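Local coordinates for protein shikimate dehydrogenase (NADP(+)) (Thermotoga maritima, PDB 3U62) that probably catalyses the reversible NADPH-linked reduction of 3-dehydroshikimate to shikimate, a step on the pathway to chorismate and the aromatic amino acids, at residues 170-175 against 181-186; 110-115 against 158-163; 2-7 against 47-52. All blocks are in the same frame, centred on the assembly; numbering follows the deposited sequence.

Interaction 1. Residues 170-175 against 181-186. With SO4 (sulfate ion), chain D.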
loop_
_atom_site.group_PDB
_atom_site.type_symbol
_atom_site.label_atom_id
_atom_site.label_comp_id
_atom_site.label_asym_id
_atom_site.label_seq_id
_atom_site.Cartn_x
_atom_site.Cartn_y
_atom_site.Cartn_z
ATOM N N LEU A 170 1.971 15.049 2.772
ATOM C CA LEU A 170 1.673 14.548 1.433
ATOM C C LEU A 170 1.938 13.047 1.333
ATOM O O LEU A 170 3.016 12.570 1.696
ATOM C CB LEU A 170 2.497 15.301 0.381
ATOM C CG LEU A 170 2.429 14.841 -1.081
ATOM C CD1 LEU A 170 1.053 15.093 -1.680
ATOM C CD2 LEU A 170 3.499 15.525 -1.909
ATOM N N PHE A 171 0.940 12.316 0.838
ATOM C CA PHE A 171 1.049 10.883 0.584
ATOM C C PHE A 171 0.865 10.616 -0.905
ATOM O O PHE A 171 -0.177 10.966 -1.471
ATOM C CB PHE A 171 -0.037 10.108 1.346
ATOM C CG PHE A 171 0.188 10.011 2.833
ATOM C CD1 PHE A 171 -0.004 11.116 3.657
ATOM C CD2 PHE A 171 0.551 8.800 3.414
ATOM C CE1 PHE A 171 0.190 11.025 5.034
ATOM C CE2 PHE A 171 0.748 8.701 4.793
ATOM C CZ PHE A 171 0.566 9.816 5.602
ATOM N N ASN A 172 1.863 10.012 -1.547
ATOM C CA ASN A 172 1.643 9.436 -2.869
ATOM C C ASN A 172 1.244 7.978 -2.728
ATOM O O ASN A 172 1.969 7.188 -2.117
ATOM C CB ASN A 172 2.870 9.540 -3.777
ATOM C CG ASN A 172 2.693 8.759 -5.076
ATOM O OD1 ASN A 172 3.470 7.857 -5.390
ATOM N ND2 ASN A 172 1.646 9.090 -5.830
ATOM N N THR A 173 0.093 7.623 -3.294
ATOM C CA THR A 173 -0.391 6.242 -3.251
ATOM C C THR A 173 -0.516 5.635 -4.652
ATOM O O THR A 173 -0.939 4.484 -4.806
ATOM C CB THR A 173 -1.740 6.112 -2.502
ATOM O OG1 THR A 173 -2.799 6.625 -3.321
ATOM C CG2 THR A 173 -1.708 6.867 -1.174
ATOM N N THR A 174 -0.141 6.414 -5.665
ATOM C CA THR A 174 -0.209 5.980 -7.061
ATOM C C THR A 174 1.077 5.277 -7.482
ATOM O O THR A 174 2.037 5.191 -6.709
ATOM C CB THR A 174 -0.443 7.171 -8.025
ATOM O OG1 THR A 174 0.739 7.983 -8.085
ATOM C CG2 THR A 174 -1.621 8.024 -7.578
ATOM N N SER A 175 1.088 4.784 -8.717
ATOM C CA SER A 175 2.284 4.194 -9.304
ATOM C C SER A 175 3.182 5.243 -9.970
ATOM O O SER A 175 4.226 4.898 -10.527
ATOM C CB SER A 175 1.908 3.098 -10.303
ATOM O OG SER A 175 1.388 1.958 -9.640
ATOM N N GLU A 181 8.741 8.851 -12.969
ATOM C CA GLU A 181 7.840 9.962 -13.295
ATOM C C GLU A 181 7.721 10.949 -12.138
ATOM O O GLU A 181 7.881 10.581 -10.971
ATOM C CB GLU A 181 6.439 9.463 -13.689
ATOM C CG GLU A 181 6.404 8.355 -14.738
ATOM C CD GLU A 181 6.288 6.969 -14.121
ATOM O OE1 GLU A 181 6.859 6.737 -13.034
ATOM O OE2 GLU A 181 5.626 6.104 -14.734
ATOM N N GLU A 182 7.435 12.204 -12.479
ATOM C CA GLU A 182 7.258 13.267 -11.494
ATOM C C GLU A 182 5.793 13.660 -11.362
ATOM O O GLU A 182 5.048 13.651 -12.345
ATOM C CB GLU A 182 8.068 14.503 -11.888
ATOM C CG GLU A 182 9.573 14.306 -11.888
ATOM C CD GLU A 182 10.326 15.557 -12.298
ATOM O OE1 GLU A 182 9.996 16.655 -11.796
ATOM O OE2 GLU A 182 11.258 15.442 -13.121
ATOM N N LEU A 183 5.389 14.004 -10.142
ATOM C CA LEU A 183 4.063 14.561 -9.896
ATOM C C LEU A 183 4.084 16.072 -10.132
ATOM O O LEU A 183 5.108 16.720 -9.895
ATOM C CB LEU A 183 3.603 14.246 -8.468
ATOM C CG LEU A 183 3.147 12.811 -8.172
ATOM C CD1 LEU A 183 3.150 12.548 -6.673
ATOM C CD2 LEU A 183 1.767 12.528 -8.766
ATOM N N PRO A 184 2.955 16.642 -10.602
ATOM C CA PRO A 184 2.879 18.085 -10.846
ATOM C C PRO A 184 2.786 18.901 -9.551
ATOM O O PRO A 184 1.720 19.427 -9.212
ATOM C CB PRO A 184 1.608 18.232 -11.691
ATOM C CG PRO A 184 0.770 17.066 -11.317
ATOM C CD PRO A 184 1.717 15.945 -11.009
ATOM N N VAL A 185 3.906 18.994 -8.840
ATOM C CA VAL A 185 3.986 19.751 -7.593
ATOM C C VAL A 185 5.343 20.458 -7.493
ATOM O O VAL A 185 6.388 19.863 -7.769
ATOM C CB VAL A 185 3.680 18.861 -6.344
ATOM C CG1 VAL A 185 4.654 17.683 -6.232
ATOM C CG2 VAL A 185 3.661 19.689 -5.059
ATOM N N SER A 186 5.307 21.733 -7.114
ATOM C CA SER A 186 6.491 22.589 -7.107
ATOM C C SER A 186 7.327 22.452 -5.839
ATOM O O SER A 186 6.846 21.953 -4.818
ATOM C CB SER A 186 6.079 24.054 -7.284
ATOM O OG SER A 186 5.199 24.468 -6.226
HETATM S S SO4 D . -1.896 2.964 -9.801
HETATM O O1 SO4 D . -1.891 2.151 -11.016
HETATM O O2 SO4 D . -3.264 3.097 -9.300
HETATM O O3 SO4 D . -1.358 4.289 -10.099
HETATM O O4 SO4 D . -1.074 2.321 -8.781
HETATM O O HOH W 1 4.510 4.026 -13.093
#

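Interaction 2. Residues 110-115 against 158-163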
loop_
_atom_site.group_PDB
_atom_site.type_symbol
_atom_site.label_atom_id
_atom_site.label_comp_id
_atom_site.label_asym_id
_atom_site.label_seq_id
_atom_site.Cartn_x
_atom_site.Cartn_y
_atom_site.Cartn_z
ATOM N N PRO A 110 -3.372 20.130 7.108
ATOM C CA PRO A 110 -4.087 19.188 6.232
ATOM C C PRO A 110 -3.185 18.142 5.587
ATOM O O PRO A 110 -1.985 18.369 5.413
ATOM C CB PRO A 110 -4.675 20.098 5.149
ATOM C CG PRO A 110 -4.719 21.450 5.774
ATOM C CD PRO A 110 -3.492 21.510 6.610
ATOM N N VAL A 111 -3.782 17.006 5.238
ATOM C CA VAL A 111 -3.072 15.908 4.595
ATOM C C VAL A 111 -3.584 15.727 3.169
ATOM O O VAL A 111 -4.791 15.604 2.948
ATOM C CB VAL A 111 -3.250 14.585 5.381
ATOM C CG1 VAL A 111 -2.481 13.455 4.715
ATOM C CG2 VAL A 111 -2.796 14.750 6.826
ATOM N N VAL A 112 -2.663 15.720 2.209
ATOM C CA VAL A 112 -2.998 15.443 0.814
ATOM C C VAL A 112 -2.669 13.983 0.492
ATOM O O VAL A 112 -1.566 13.506 0.775
ATOM C CB VAL A 112 -2.253 16.392 -0.168
ATOM C CG1 VAL A 112 -2.518 16.001 -1.618
ATOM C CG2 VAL A 112 -2.681 17.832 0.061
ATOM N N VAL A 113 -3.643 13.287 -0.085
ATOM C CA VAL A 113 -3.468 11.913 -0.541
ATOM C C VAL A 113 -3.606 11.891 -2.062
ATOM O O VAL A 113 -4.658 12.242 -2.599
ATOM C CB VAL A 113 -4.506 10.959 0.108
ATOM C CG1 VAL A 113 -4.354 9.539 -0.428
ATOM C CG2 VAL A 113 -4.374 10.968 1.627
ATOM N N VAL A 114 -2.538 11.495 -2.752
ATOM C CA VAL A 114 -2.549 11.418 -4.213
ATOM C C VAL A 114 -2.988 10.025 -4.650
ATOM O O VAL A 114 -2.360 9.025 -4.293
ATOM C CB VAL A 114 -1.172 11.766 -4.836
ATOM C CG1 VAL A 114 -1.275 11.859 -6.356
ATOM C CG2 VAL A 114 -0.637 13.069 -4.267
ATOM N N GLY A 115 -4.072 9.975 -5.419
ATOM C CA GLY A 115 -4.665 8.715 -5.856
ATOM C C GLY A 115 -5.958 8.408 -5.126
ATOM O O GLY A 115 -6.227 8.966 -4.059
ATOM N N ASP A 158 -4.524 18.517 -11.673
ATOM C CA ASP A 158 -4.074 19.870 -12.030
ATOM C C ASP A 158 -4.084 20.816 -10.824
ATOM O O ASP A 158 -3.435 21.864 -10.845
ATOM C CB ASP A 158 -4.930 20.450 -13.158
ATOM C CG ASP A 158 -6.407 20.466 -12.821
ATOM O OD1 ASP A 158 -7.008 19.376 -12.747
ATOM O OD2 ASP A 158 -6.967 21.567 -12.643
ATOM N N GLN A 159 -4.819 20.435 -9.781
ATOM C CA GLN A 159 -4.917 21.236 -8.564
ATOM C C GLN A 159 -3.879 20.832 -7.517
ATOM O O GLN A 159 -3.779 21.474 -6.468
ATOM C CB GLN A 159 -6.324 21.133 -7.966
ATOM C CG GLN A 159 -7.434 21.632 -8.877
ATOM C CD GLN A 159 -8.809 21.445 -8.270
ATOM O OE1 GLN A 159 -9.322 20.328 -8.192
ATOM N NE2 GLN A 159 -9.421 22.545 -7.847
ATOM N N LEU A 160 -3.106 19.782 -7.805
ATOM C CA LEU A 160 -2.147 19.231 -6.839
ATOM C C LEU A 160 -1.187 20.280 -6.281
ATOM O O LEU A 160 -1.015 20.387 -5.067
ATOM C CB LEU A 160 -1.359 18.054 -7.434
ATOM C CG LEU A 160 -0.358 17.357 -6.500
ATOM C CD1 LEU A 160 -1.080 16.669 -5.341
ATOM C CD2 LEU A 160 0.476 16.346 -7.269
ATOM N N ASP A 161 -0.576 21.048 -7.177
ATOM C CA ASP A 161 0.402 22.061 -6.800
ATOM C C ASP A 161 -0.168 23.092 -5.817
ATOM O O ASP A 161 0.471 23.412 -4.811
ATOM C CB ASP A 161 0.955 22.742 -8.054
ATOM C CG ASP A 161 2.157 23.619 -7.768
ATOM O OD1 ASP A 161 2.357 24.604 -8.508
ATOM O OD2 ASP A 161 2.908 23.330 -6.805
ATOM N N GLU A 162 -1.367 23.594 -6.111
ATOM C CA GLU A 162 -2.036 24.576 -5.251
ATOM C C GLU A 162 -2.440 23.993 -3.903
ATOM O O GLU A 162 -2.292 24.656 -2.871
ATOM C CB GLU A 162 -3.293 25.127 -5.921
ATOM C CG GLU A 162 -3.066 25.957 -7.163
ATOM C CD GLU A 162 -4.314 25.998 -8.034
ATOM O OE1 GLU A 162 -5.410 26.369 -7.534
ATOM O OE2 GLU A 162 -4.203 25.661 -9.231
ATOM N N VAL A 163 -2.964 22.766 -3.910
ATOM C CA VAL A 163 -3.481 22.164 -2.678
ATOM C C VAL A 163 -2.366 21.748 -1.712
ATOM O O VAL A 163 -2.529 21.861 -0.493
ATOM C CB VAL A 163 -4.478 20.986 -2.928
ATOM C CG1 VAL A 163 -5.702 21.464 -3.709
ATOM C CG2 VAL A 163 -3.802 19.818 -3.630
#

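Interaction 3. Residues 2-7 against 47-52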
loop_
_atom_site.group_PDB
_atom_site.type_symbol
_atom_site.label_atom_id
_atom_site.label_comp_id
_atom_site.label_asym_id
_atom_site.label_seq_id
_atom_site.Cartn_x
_atom_site.Cartn_y
_atom_site.Cartn_z
ATOM N N LYS A 2 0.828 -23.067 0.697
ATOM C CA LYS A 2 1.245 -22.373 -0.519
ATOM C C LYS A 2 0.663 -20.965 -0.573
ATOM O O LYS A 2 -0.535 -20.767 -0.347
ATOM C CB LYS A 2 0.814 -23.159 -1.761
ATOM C CG LYS A 2 1.518 -24.495 -1.948
ATOM C CD LYS A 2 0.952 -25.247 -3.141
ATOM C CE LYS A 2 1.615 -26.602 -3.312
ATOM N NZ LYS A 2 0.997 -27.386 -4.418
ATOM N N PHE A 3 1.523 -19.993 -0.874
ATOM C CA PHE A 3 1.128 -18.591 -1.001
ATOM C C PHE A 3 1.683 -18.019 -2.300
ATOM O O PHE A 3 2.562 -18.620 -2.919
ATOM C CB PHE A 3 1.638 -17.777 0.198
ATOM C CG PHE A 3 1.213 -18.329 1.529
ATOM C CD1 PHE A 3 2.049 -19.181 2.246
ATOM C CD2 PHE A 3 -0.032 -18.008 2.064
ATOM C CE1 PHE A 3 1.655 -19.702 3.475
ATOM C CE2 PHE A 3 -0.436 -18.525 3.291
ATOM C CZ PHE A 3 0.410 -19.372 4.001
ATOM N N CYS A 4 1.154 -16.871 -2.719
ATOM C CA CYS A 4 1.703 -16.137 -3.853
ATOM C C CYS A 4 1.278 -14.681 -3.778
ATOM O O CYS A 4 0.537 -14.280 -2.873
ATOM C CB CYS A 4 1.252 -16.750 -5.187
ATOM S SG CYS A 4 -0.535 -16.734 -5.473
ATOM N N ILE A 5 1.766 -13.886 -4.721
ATOM C CA ILE A 5 1.249 -12.548 -4.931
ATOM C C ILE A 5 0.607 -12.498 -6.315
ATOM O O ILE A 5 1.193 -12.953 -7.302
ATOM C CB ILE A 5 2.348 -11.459 -4.756
ATOM C CG1 ILE A 5 1.776 -10.050 -4.968
ATOM C CG2 ILE A 5 3.563 -11.724 -5.653
ATOM C CD1 ILE A 5 1.655 -9.239 -3.699
ATOM N N ILE A 6 -0.611 -11.968 -6.374
ATOM C CA ILE A 6 -1.312 -11.799 -7.641
ATOM C C ILE A 6 -1.427 -10.316 -7.978
ATOM O O ILE A 6 -1.533 -9.470 -7.084
ATOM C CB ILE A 6 -2.705 -12.511 -7.657
ATOM C CG1 ILE A 6 -3.692 -11.854 -6.676
ATOM C CG2 ILE A 6 -2.559 -14.002 -7.323
ATOM C CD1 ILE A 6 -4.613 -10.812 -7.330
ATOM N N GLY A 7 -1.391 -10.010 -9.270
ATOM C CA GLY A 7 -1.443 -8.631 -9.736
ATOM C C GLY A 7 -1.055 -8.509 -11.195
ATOM O O GLY A 7 -0.915 -9.517 -11.897
ATOM N N ARG A 47 -10.196 -18.432 -9.930
ATOM C CA ARG A 47 -10.774 -19.681 -9.432
ATOM C C ARG A 47 -9.699 -20.754 -9.247
ATOM O O ARG A 47 -9.737 -21.521 -8.279
ATOM C CB ARG A 47 -11.905 -20.155 -10.349
ATOM C CG ARG A 47 -13.080 -19.182 -10.386
ATOM C CD ARG A 47 -14.053 -19.456 -11.522
ATOM N NE ARG A 47 -14.897 -18.287 -11.778
ATOM C CZ ARG A 47 -16.071 -18.053 -11.194
ATOM N NH1 ARG A 47 -16.570 -18.913 -10.311
ATOM N NH2 ARG A 47 -16.752 -16.955 -11.497
ATOM N N ARG A 48 -8.741 -20.785 -10.172
ATOM C CA ARG A 48 -7.564 -21.650 -10.082
ATOM C C ARG A 48 -6.704 -21.293 -8.862
ATOM O O ARG A 48 -6.252 -22.178 -8.132
ATOM C CB ARG A 48 -6.744 -21.538 -11.373
ATOM C CG ARG A 48 -5.467 -22.367 -11.404
ATOM C CD ARG A 48 -4.666 -22.137 -12.683
ATOM N NE ARG A 48 -4.137 -20.775 -12.791
ATOM C CZ ARG A 48 -2.969 -20.369 -12.295
ATOM N NH1 ARG A 48 -2.181 -21.214 -11.633
ATOM N NH2 ARG A 48 -2.590 -19.104 -12.456
ATOM N N ILE A 49 -6.489 -19.993 -8.662
ATOM C CA ILE A 49 -5.712 -19.468 -7.535
ATOM C C ILE A 49 -6.327 -19.873 -6.196
ATOM O O ILE A 49 -5.614 -20.299 -5.283
ATOM C CB ILE A 49 -5.580 -17.912 -7.607
ATOM C CG1 ILE A 49 -4.885 -17.468 -8.906
ATOM C CG2 ILE A 49 -4.854 -17.348 -6.361
ATOM C CD1 ILE A 49 -3.515 -18.093 -9.154
ATOM N N LEU A 50 -7.650 -19.748 -6.095
ATOM C CA LEU A 50 -8.377 -20.083 -4.871
ATOM C C LEU A 50 -8.282 -21.566 -4.520
ATOM O O LEU A 50 -8.368 -21.937 -3.347
ATOM C CB LEU A 50 -9.845 -19.652 -4.973
ATOM C CG LEU A 50 -10.140 -18.145 -4.986
ATOM C CD1 LEU A 50 -11.559 -17.883 -5.467
ATOM C CD2 LEU A 50 -9.904 -17.506 -3.620
ATOM N N GLU A 51 -8.099 -22.405 -5.534
ATOM C CA GLU A 51 -7.991 -23.844 -5.328
ATOM C C GLU A 51 -6.556 -24.295 -5.057
ATOM O O GLU A 51 -6.340 -25.283 -4.351
ATOM C CB GLU A 51 -8.561 -24.603 -6.528
ATOM C CG GLU A 51 -10.073 -24.488 -6.674
ATOM C CD GLU A 51 -10.630 -25.360 -7.782
ATOM O OE1 GLU A 51 -10.045 -26.432 -8.062
ATOM O OE2 GLU A 51 -11.664 -24.981 -8.373
ATOM N N GLU A 52 -5.586 -23.571 -5.609
ATOM C CA GLU A 52 -4.186 -24.007 -5.579
ATOM C C GLU A 52 -3.360 -23.441 -4.427
ATOM O O GLU A 52 -2.316 -23.997 -4.074
ATOM C CB GLU A 52 -3.503 -23.702 -6.918
ATOM C CG GLU A 52 -3.909 -24.650 -8.042
ATOM C CD GLU A 52 -3.325 -24.282 -9.397
ATOM O OE1 GLU A 52 -2.524 -23.325 -9.483
ATOM O OE2 GLU A 52 -3.677 -24.962 -10.387
#

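Interaction 1. Residues 170-175 against 181-186
Leu-183 and Asn-172 make the one close side-chain contact between the end of strand 169-172 and the loop 181-186. Methyl CD1 of Leu-183 lies against the amide group of Asn-172, 4.2 Å from its CB and 4.1 Å from its CG, and the two side chains cross obliquely. The leucine branch reaches inward from a partly exposed loop, and a further neighbour, Leu-206 of helix 205-213, also touches Asn-172. A branched aliphatic residue suits a loop that packs over the C-terminal end of a central strand, where the side chain meets apolar neighbours.

The polar link passes through a single water. That molecule donates to the backbone O of Ser-175 at 2.7 Å and to Glu-181 OE2 at 2.9 Å. The other carboxylate oxygen, OE1, accepts from the backbone N atoms of Lys-179 and Gly-177, so one glutamate ties the turn together and reaches the loop after the strand by way of the water.

Ser-175 also faces a sulfate, probably from the crystallisation liquor. Its OG, set beside its own backbone N (chi1 -71°), donates to O4 at 2.6 Å, while Ser-175 N donates to O3 at 2.9 Å. Arg-140 and Arg-144, predicted NADP(+)-binding residues, hold the same ion, consistent with an anion site where the cofactor phosphate could lie.

Interaction 2. Residues 110-115 against 158-163
Leu-160 carries its CG opposite the backbone N (chi1 -178°), and a further turn at chi2, 65°, brings methyl CD1 closer to the strand than the direction of its CB bond alone would suggest. On the strand, Val-112 and Val-114 share one rotamer, with CG1 beside the carbonyl carbon and CG2 beside the backbone N, and both offer a methyl to that leucine.

CD1 of Leu-160 therefore meets both valines: it lies 3.8 Å from Val-114 CG2 and 4.0 Å from Val-112 CG1. The leucine crosses Val-114 at about a right angle and Val-112 more obliquely. One turn further along the helix, Val-163 takes over. Its CG2 stands 4.3 Å from CG2 of Val-112, whose same methyl also comes within 4.1 Å of the backbone O of Val-163. Val-112 is thus covered by two helix residues, one to each methyl, whereas Val-114 is touched by Leu-160.

Beta-branched valines suit a strand in the middle of a parallel sheet, where their short, stiff side chains present methyls at fixed places; the longer leucine spans the gap from the helix. Val-111 and Val-113 serve the other face, packing on helix 118-129, so the strand is covered by helices on both sides, as in a Rossmann fold. Gly-115, a predicted NADP(+)-binding residue, follows directly and opens the glycine-rich turn.

No hydrogen bond joins the two segments. All four touching residues are buried, and the side-chain contacts are all between apolar groups, which probably keeps water from this part of the sheet face, leaving the strand's backbone bonds to its neighbours in the sheet.

Interaction 3. Residues 2-7 against 47-52
Ile-49 lays its CG2 methyl over the strand 2-7 between Cys-4 and Ile-6. The methyl is 4.2 Å from Ile-6 CG2 and 4.5 Å from Cys-4 SG, and the two isoleucines cross at a slant. Within Ile-49, CG2 is anti to the backbone N and CG1 lies beside it (chi1 -60°), which turns the CG2 methyl to the strand. CD1, at the end of the other branch, instead sits 3.5 Å above the plane of the Arg-48 guanidinium, offset toward its rim.

Strand 2-7 and helix segment 47-52 run roughly antiparallel, at 147°, with their axes 9.5 Å apart at closest. Residues two apart on the strand look to the helix: Ile-6 and Cys-4 in the buried part, Lys-2 at the margin. The small cysteine leaves Ile-49 room beside it, its sulfur only grazing the methyl, and the beta-branched isoleucine suits the extended chain.

At the open end, Lys-2 stretches its aliphatic chain past the helix terminus, CD coming within 3.6 Å of the backbone O of Glu-52; this is a carbon contact, and the ammonium lies farther out. Arg-48 reaches along the helix to Glu-52 in a salt bridge, NH1 to OE1 3.0 Å, whose hydrogen bond is weak, and also pairs with Glu-35 of the next strand.

The contact joins two elements of the substrate-binding domain, near but not at the predicted shikimate site. Apolar contacts thus bind the helix to the strand, while charges remain at the solvent-facing margin.

In the fold
From the N terminus, interaction 3 comes first, closing a 39-residue excursion between residues 2-7 and 47-52 that includes helix 15-26 and strand 31-36 and lies in the substrate-binding domain. Interaction 2 follows, with 42 residues between 110-115 and 158-163. Interaction 1 then closes a short loop after strand 169-172. The three lie in series, with none nested in or crossing another. Interactions 1 and 2 share the parallel nucleotide-binding sheet, in which their strands are neighbours, and they touch directly: Thr-173 OG1 reaches Val-114 O, and Ser-186 OG reaches Asp-161 OD2. Interaction 3 stands apart on the opposite side of the chain's centre.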